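Local coordinates for peptidoglycan N-acetylglucosamine deacetylase (Agathobacter rectalis, PDB 5JMU), which probably removes acetyl groups from the N-acetylglucosamine of peptidoglycan, acting through this zinc-binding catalytic domain as a hydrolase of non-peptide carbon-nitrogen bonds, at residues P17-Y23 and H178-V182; I114-S120 and L145-W150. One frame throughout, in Å; residues are numbered along the deposited sequence.

How the contacts relate
The two contacts lie in one NodB homology domain, their centres about 18 Å apart. Along the chain contact 2 is nested within the long loop that contact 1 closes: 17-23 comes first, then 114-120, 145-150 and finally 178-182. Contact 1 pairs the N-terminal ends of strands 21-27 and 180-186 in the main parallel sheet, whereas contact 2 leads from the small pair 113-114 and 146-147 into a loop toward the metal. They meet at V182, whose CG1 lies 3.6 Å from R115 NH2 and packs against the backbone of D149. G118 lies about 6 Å from the zinc ion and the V182 side chain about 13 Å, so contact 2 borders the metal site while contact 1 pairs strands farther off.

Contact 1 of 2, residues P17-Y23 and H178-V182; sequences PGNKIIY and HNVSV. With ACT (acetate ion), chain B.
N179 turns its side-chain amide across to N19 and K20, gripping both with opposite ends. Its ND2 donates to N19 OD1 over 2.9 Å, nearly straight at 165°, with the two amide planes 34° apart. Its OD1 accepts a bond from K20 N, also 2.9 Å, which stands well above the carbonyl plane. CG anti to the backbone N (chi1 -172°) carries the amide out to these partners. Beyond it the backbones run in parallel register: I21 N bonds to N179 O, S181 N to I21 O, and Y23 N to S181 O at 2.8 Å. Y23 supplies the apolar counterpart. Its ring edge meets V180, with CE2 3.5 Å from V180 CG1. Y23 CD2 comes 3.9 Å from V182 CG2, and I21 CG2 lies over one face, away from the ring centre. V180 thus sits beside the ring, while its CG2 rests 4.2 Å from I21 CB. On the other face of the sheet I22 and S181 both pack on V175 of helix 164-175, and strand 209-210 also pairs with 21-27. Bringing the first strand beside a late one, in parallel, with a helix packed against the sheet, is consistent with the distorted beta/alpha barrel of NodB-type polysaccharide deacetylases.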
loop_
_atom_site.group_PDB
_atom_site.type_symbol
_atom_site.label_atom_id
_atom_site.label_comp_id
_atom_site.label_asym_id
_atom_site.label_seq_id
_atom_site.Cartn_x
_atom_site.Cartn_y
_atom_site.Cartn_z
ATOM N N PRO A 17 -17.266 -0.777 -6.017
ATOM C CA PRO A 17 -17.256 -1.480 -4.727
ATOM C C PRO A 17 -18.368 -1.035 -3.809
ATOM O O PRO A 17 -18.496 -1.625 -2.731
ATOM C CB PRO A 17 -15.899 -1.090 -4.121
ATOM C CG PRO A 17 -15.696 0.306 -4.629
ATOM C CD PRO A 17 -16.230 0.272 -6.077
ATOM N N GLY A 18 -19.195 -0.066 -4.227
ATOM C CA GLY A 18 -20.259 0.420 -3.369
ATOM C C GLY A 18 -19.931 1.787 -2.814
ATOM O O GLY A 18 -19.090 2.517 -3.328
ATOM N N ASN A 19 -20.578 2.125 -1.718
ATOM C CA ASN A 19 -20.415 3.461 -1.166
ATOM C C ASN A 19 -19.830 3.413 0.246
ATOM O O ASN A 19 -20.008 2.415 0.960
ATOM C CB ASN A 19 -21.761 4.171 -1.173
ATOM C CG ASN A 19 -22.294 4.330 -2.575
ATOM O OD1 ASN A 19 -21.561 4.737 -3.483
ATOM N ND2 ASN A 19 -23.535 3.895 -2.790
ATOM N N LYS A 20 -19.165 4.503 0.627
ATOM C CA LYS A 20 -18.504 4.638 1.941
ATOM C C LYS A 20 -17.553 3.459 2.148
ATOM O O LYS A 20 -17.693 2.663 3.092
ATOM C CB LYS A 20 -19.538 4.778 3.059
ATOM C CG LYS A 20 -20.226 6.135 3.006
ATOM C CD LYS A 20 -21.389 6.260 3.968
ATOM C CE LYS A 20 -20.914 6.547 5.322
ATOM N NZ LYS A 20 -22.064 7.000 6.147
ATOM N N ILE A 21 -16.545 3.403 1.272
ATOM C CA ILE A 21 -15.574 2.307 1.250
ATOM C C ILE A 21 -14.255 2.825 1.790
ATOM O O ILE A 21 -13.837 3.928 1.435
ATOM C CB ILE A 21 -15.353 1.774 -0.172
ATOM C CG1 ILE A 21 -16.686 1.295 -0.795
ATOM C CG2 ILE A 21 -14.244 0.710 -0.192
ATOM C CD1 ILE A 21 -17.401 0.206 0.024
ATOM N N ILE A 22 -13.590 2.024 2.623
ATOM C CA ILE A 22 -12.213 2.338 3.062
ATOM C C ILE A 22 -11.302 1.160 2.762
ATOM O O ILE A 22 -11.538 0.024 3.243
ATOM C CB ILE A 22 -12.149 2.666 4.567
ATOM C CG1 ILE A 22 -13.090 3.844 4.896
ATOM C CG2 ILE A 22 -10.689 3.015 4.959
ATOM C CD1 ILE A 22 -13.298 4.054 6.381
ATOM N N TYR A 23 -10.231 1.441 2.023
ATOM C CA TYR A 23 -9.175 0.456 1.828
ATOM C C TYR A 23 -8.052 0.890 2.752
ATOM O O TYR A 23 -7.339 1.859 2.435
ATOM C CB TYR A 23 -8.690 0.424 0.376
ATOM C CG TYR A 23 -9.742 0.033 -0.664
ATOM C CD1 TYR A 23 -10.028 -1.297 -0.951
ATOM C CD2 TYR A 23 -10.378 1.025 -1.427
ATOM C CE1 TYR A 23 -10.963 -1.625 -1.936
ATOM C CE2 TYR A 23 -11.322 0.703 -2.418
ATOM C CZ TYR A 23 -11.608 -0.623 -2.670
ATOM O OH TYR A 23 -12.533 -0.932 -3.648
ATOM N N HIS A 178 -14.158 11.485 0.821
ATOM C CA HIS A 178 -14.200 10.586 -0.328
ATOM C C HIS A 178 -15.229 9.511 -0.135
ATOM O O HIS A 178 -15.317 8.926 0.931
ATOM C CB HIS A 178 -12.838 9.885 -0.557
ATOM C CG HIS A 178 -11.714 10.856 -0.791
ATOM N ND1 HIS A 178 -11.619 11.635 -1.927
ATOM C CD2 HIS A 178 -10.638 11.160 -0.026
ATOM C CE1 HIS A 178 -10.541 12.413 -1.831
ATOM N NE2 HIS A 178 -9.924 12.137 -0.696
ATOM N N ASN A 179 -15.975 9.217 -1.185
ATOM C CA ASN A 179 -16.873 8.069 -1.116
ATOM C C ASN A 179 -16.090 6.778 -1.032
ATOM O O ASN A 179 -16.518 5.807 -0.374
ATOM C CB ASN A 179 -17.781 8.058 -2.342
ATOM C CG ASN A 179 -18.869 7.017 -2.238
ATOM O OD1 ASN A 179 -19.419 6.792 -1.164
ATOM N ND2 ASN A 179 -19.180 6.389 -3.357
ATOM N N VAL A 180 -14.968 6.746 -1.730
ATOM C CA VAL A 180 -14.076 5.600 -1.732
ATOM C C VAL A 180 -12.682 6.062 -1.355
ATOM O O VAL A 180 -12.079 6.838 -2.084
ATOM C CB VAL A 180 -14.066 4.896 -3.124
ATOM C CG1 VAL A 180 -12.990 3.742 -3.118
ATOM C CG2 VAL A 180 -15.497 4.400 -3.461
ATOM N N SER A 181 -12.188 5.608 -0.205
ATOM C CA SER A 181 -10.901 6.077 0.329
ATOM C C SER A 181 -9.861 4.993 0.266
ATOM O O SER A 181 -10.159 3.856 0.597
ATOM C CB SER A 181 -11.008 6.502 1.807
ATOM O OG SER A 181 -11.914 7.604 1.973
ATOM N N VAL A 182 -8.620 5.385 -0.072
ATOM C CA VAL A 182 -7.445 4.514 0.056
ATOM C C VAL A 182 -6.536 5.246 1.032
ATOM O O VAL A 182 -6.016 6.321 0.722
ATOM C CB VAL A 182 -6.705 4.304 -1.295
ATOM C CG1 VAL A 182 -5.434 3.480 -1.094
ATOM C CG2 VAL A 182 -7.669 3.645 -2.313
HETATM C C ACT B . -13.104 12.092 -4.991
HETATM O O ACT B . -13.327 13.314 -5.109
HETATM O OXT ACT B . -13.626 11.503 -4.005
HETATM C CH3 ACT B . -12.248 11.360 -5.976
HETATM O O HOH W 1 -14.470 6.593 2.248
#

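Contact 2 of 2, residues I114-S120 and L145-W150; sequences IRFPGGS and LLYCDW
D149 receives S120 with both carboxylate oxygens on their syn sides: S120 N donates to OD1 over 2.8 Å at 171°, tilted from the carboxylate plane, and S120 OG to OD2 over 2.6 Å, closer to it. H222 N also bonds to OD2. S120 OG reaches there by standing between its own backbone N and carbonyl carbon (chi1 70°). S120 directly follows R115-G119, the RFPGG motif of family 4 deacetylases. R115 NE points at C148 O, 3.0 Å away and in the guanidinium plane, while NH2 reaches D149 O by a more bent bond. Its NH1 forms a salt bridge with D27, and its backbone O bonds ND1 of the zinc ligand H76, consistent with a second-shell role. A leucine in place of R115 would probably leave C148 O and D149 O without these donors and D27 without its cationic mate. W150 CE3 lies over one guanidinium face. I114 N bonds to L146 O and C148 N to I114 O, pairing 113-114 with 146-147 in parallel, and I114 CG1 packs on Y147 CB. The F116 edge meets the Y147 face, planes 65° apart. One water donates to S120 OG and is hydrogen-bonded to Y147 OH at 2.6 Å, in that ring's plane.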
loop_
_atom_site.group_PDB
_atom_site.type_symbol
_atom_site.label_atom_id
_atom_site.label_comp_id
_atom_site.label_asym_id
_atom_site.label_seq_id
_atom_site.Cartn_x
_atom_site.Cartn_y
_atom_site.Cartn_z
ATOM N N ILE A 114 1.031 -3.147 -7.211
ATOM C CA ILE A 114 2.207 -2.523 -6.614
ATOM C C ILE A 114 1.897 -1.126 -6.118
ATOM O O ILE A 114 0.864 -0.521 -6.480
ATOM C CB ILE A 114 3.414 -2.457 -7.616
ATOM C CG1 ILE A 114 3.199 -1.333 -8.643
ATOM C CG2 ILE A 114 3.583 -3.770 -8.343
ATOM C CD1 ILE A 114 4.492 -1.030 -9.460
ATOM N N ARG A 115 2.774 -0.588 -5.267
ATOM C CA ARG A 115 2.753 0.837 -4.946
ATOM C C ARG A 115 4.173 1.331 -5.122
ATOM O O ARG A 115 5.085 0.857 -4.440
ATOM C CB ARG A 115 2.266 1.099 -3.529
ATOM C CG ARG A 115 2.411 2.629 -3.155
ATOM C CD ARG A 115 1.714 2.883 -1.826
ATOM N NE ARG A 115 0.263 2.855 -1.970
ATOM C CZ ARG A 115 -0.568 2.608 -0.939
ATOM N NH1 ARG A 115 -0.065 2.329 0.271
ATOM N NH2 ARG A 115 -1.906 2.655 -1.102
ATOM N N PHE A 116 4.358 2.304 -6.001
ATOM C CA PHE A 116 5.679 2.865 -6.204
ATOM C C PHE A 116 6.182 3.532 -4.936
ATOM O O PHE A 116 5.421 4.270 -4.297
ATOM C CB PHE A 116 5.637 3.935 -7.295
ATOM C CG PHE A 116 5.397 3.418 -8.664
ATOM C CD1 PHE A 116 6.421 2.821 -9.424
ATOM C CD2 PHE A 116 4.122 3.518 -9.236
ATOM C CE1 PHE A 116 6.204 2.379 -10.741
ATOM C CE2 PHE A 116 3.886 3.044 -10.572
ATOM C CZ PHE A 116 4.922 2.467 -11.324
ATOM N N PRO A 117 7.465 3.318 -4.577
ATOM C CA PRO A 117 8.020 4.084 -3.463
ATOM C C PRO A 117 7.963 5.583 -3.763
ATOM O O PRO A 117 8.349 6.044 -4.837
ATOM C CB PRO A 117 9.459 3.530 -3.354
ATOM C CG PRO A 117 9.278 2.050 -3.784
ATOM C CD PRO A 117 8.346 2.174 -4.976
ATOM N N GLY A 118 7.405 6.330 -2.813
ATOM C CA GLY A 118 7.183 7.760 -2.955
ATOM C C GLY A 118 5.868 8.082 -3.667
ATOM O O GLY A 118 5.523 9.261 -3.835
ATOM N N GLY A 119 5.134 7.049 -4.091
ATOM C CA GLY A 119 3.934 7.228 -4.915
ATOM C C GLY A 119 4.288 7.355 -6.394
ATOM O O GLY A 119 5.432 7.666 -6.723
ATOM N N SER A 120 3.342 7.147 -7.314
ATOM C CA SER A 120 3.669 7.345 -8.736
ATOM C C SER A 120 3.981 8.815 -9.028
ATOM O O SER A 120 4.573 9.135 -10.076
ATOM C CB SER A 120 2.503 6.866 -9.632
ATOM O OG SER A 120 1.365 7.720 -9.533
ATOM N N LEU A 145 0.549 -5.449 -14.503
ATOM C CA LEU A 145 0.457 -5.078 -13.096
ATOM C C LEU A 145 -0.429 -3.841 -12.873
ATOM O O LEU A 145 -0.575 -3.003 -13.776
ATOM C CB LEU A 145 1.853 -4.805 -12.553
ATOM C CG LEU A 145 2.748 -6.037 -12.465
ATOM C CD1 LEU A 145 4.120 -5.529 -12.117
ATOM C CD2 LEU A 145 2.191 -6.967 -11.382
ATOM N N LEU A 146 -1.045 -3.756 -11.703
ATOM C CA LEU A 146 -1.843 -2.598 -11.315
ATOM C C LEU A 146 -1.038 -1.830 -10.307
ATOM O O LEU A 146 -0.218 -2.426 -9.606
ATOM C CB LEU A 146 -3.167 -3.006 -10.672
ATOM C CG LEU A 146 -4.034 -3.861 -11.594
ATOM C CD1 LEU A 146 -5.067 -4.632 -10.768
ATOM C CD2 LEU A 146 -4.664 -2.995 -12.632
ATOM N N TYR A 147 -1.221 -0.514 -10.238
ATOM C CA TYR A 147 -0.532 0.226 -9.173
ATOM C C TYR A 147 -1.545 1.117 -8.474
ATOM O O TYR A 147 -2.561 1.500 -9.053
ATOM C CB TYR A 147 0.647 1.064 -9.697
ATOM C CG TYR A 147 0.302 2.251 -10.593
ATOM C CD1 TYR A 147 0.125 2.098 -11.976
ATOM C CD2 TYR A 147 0.164 3.537 -10.039
ATOM C CE1 TYR A 147 -0.161 3.212 -12.799
ATOM C CE2 TYR A 147 -0.114 4.648 -10.839
ATOM C CZ TYR A 147 -0.302 4.476 -12.198
ATOM O OH TYR A 147 -0.586 5.607 -12.957
ATOM N N CYS A 148 -1.282 1.413 -7.217
ATOM C CA CYS A 148 -2.223 2.223 -6.426
ATOM C C CYS A 148 -1.451 3.230 -5.568
ATOM O O CYS A 148 -0.453 2.890 -4.910
ATOM C CB CYS A 148 -3.060 1.295 -5.550
ATOM S SG CYS A 148 -4.482 2.109 -4.787
ATOM N N ASP A 149 -1.861 4.498 -5.672
ATOM C CA ASP A 149 -1.409 5.535 -4.760
ATOM C C ASP A 149 -2.390 5.607 -3.578
ATOM O O ASP A 149 -2.739 4.567 -3.048
ATOM C CB ASP A 149 -1.290 6.846 -5.546
ATOM C CG ASP A 149 -0.220 6.754 -6.630
ATOM O OD1 ASP A 149 0.889 6.207 -6.347
ATOM O OD2 ASP A 149 -0.459 7.194 -7.766
ATOM N N TRP A 150 -2.831 6.803 -3.175
ATOM C CA TRP A 150 -3.743 6.909 -2.031
ATOM C C TRP A 150 -4.474 8.248 -2.107
ATOM O O TRP A 150 -4.040 9.137 -2.831
ATOM C CB TRP A 150 -2.974 6.805 -0.691
ATOM C CG TRP A 150 -1.920 7.885 -0.554
ATOM C CD1 TRP A 150 -2.047 9.099 0.119
ATOM C CD2 TRP A 150 -0.575 7.855 -1.075
ATOM N NE1 TRP A 150 -0.869 9.818 -0.000
ATOM C CE2 TRP A 150 0.043 9.075 -0.722
ATOM C CE3 TRP A 150 0.171 6.904 -1.808
ATOM C CZ2 TRP A 150 1.383 9.375 -1.071
ATOM C CZ3 TRP A 150 1.485 7.216 -2.170
ATOM C CH2 TRP A 150 2.075 8.434 -1.796
HETATM O O HOH W 2 1.728 3.617 -6.670
HETATM O O HOH W 3 -0.165 7.849 -11.718
#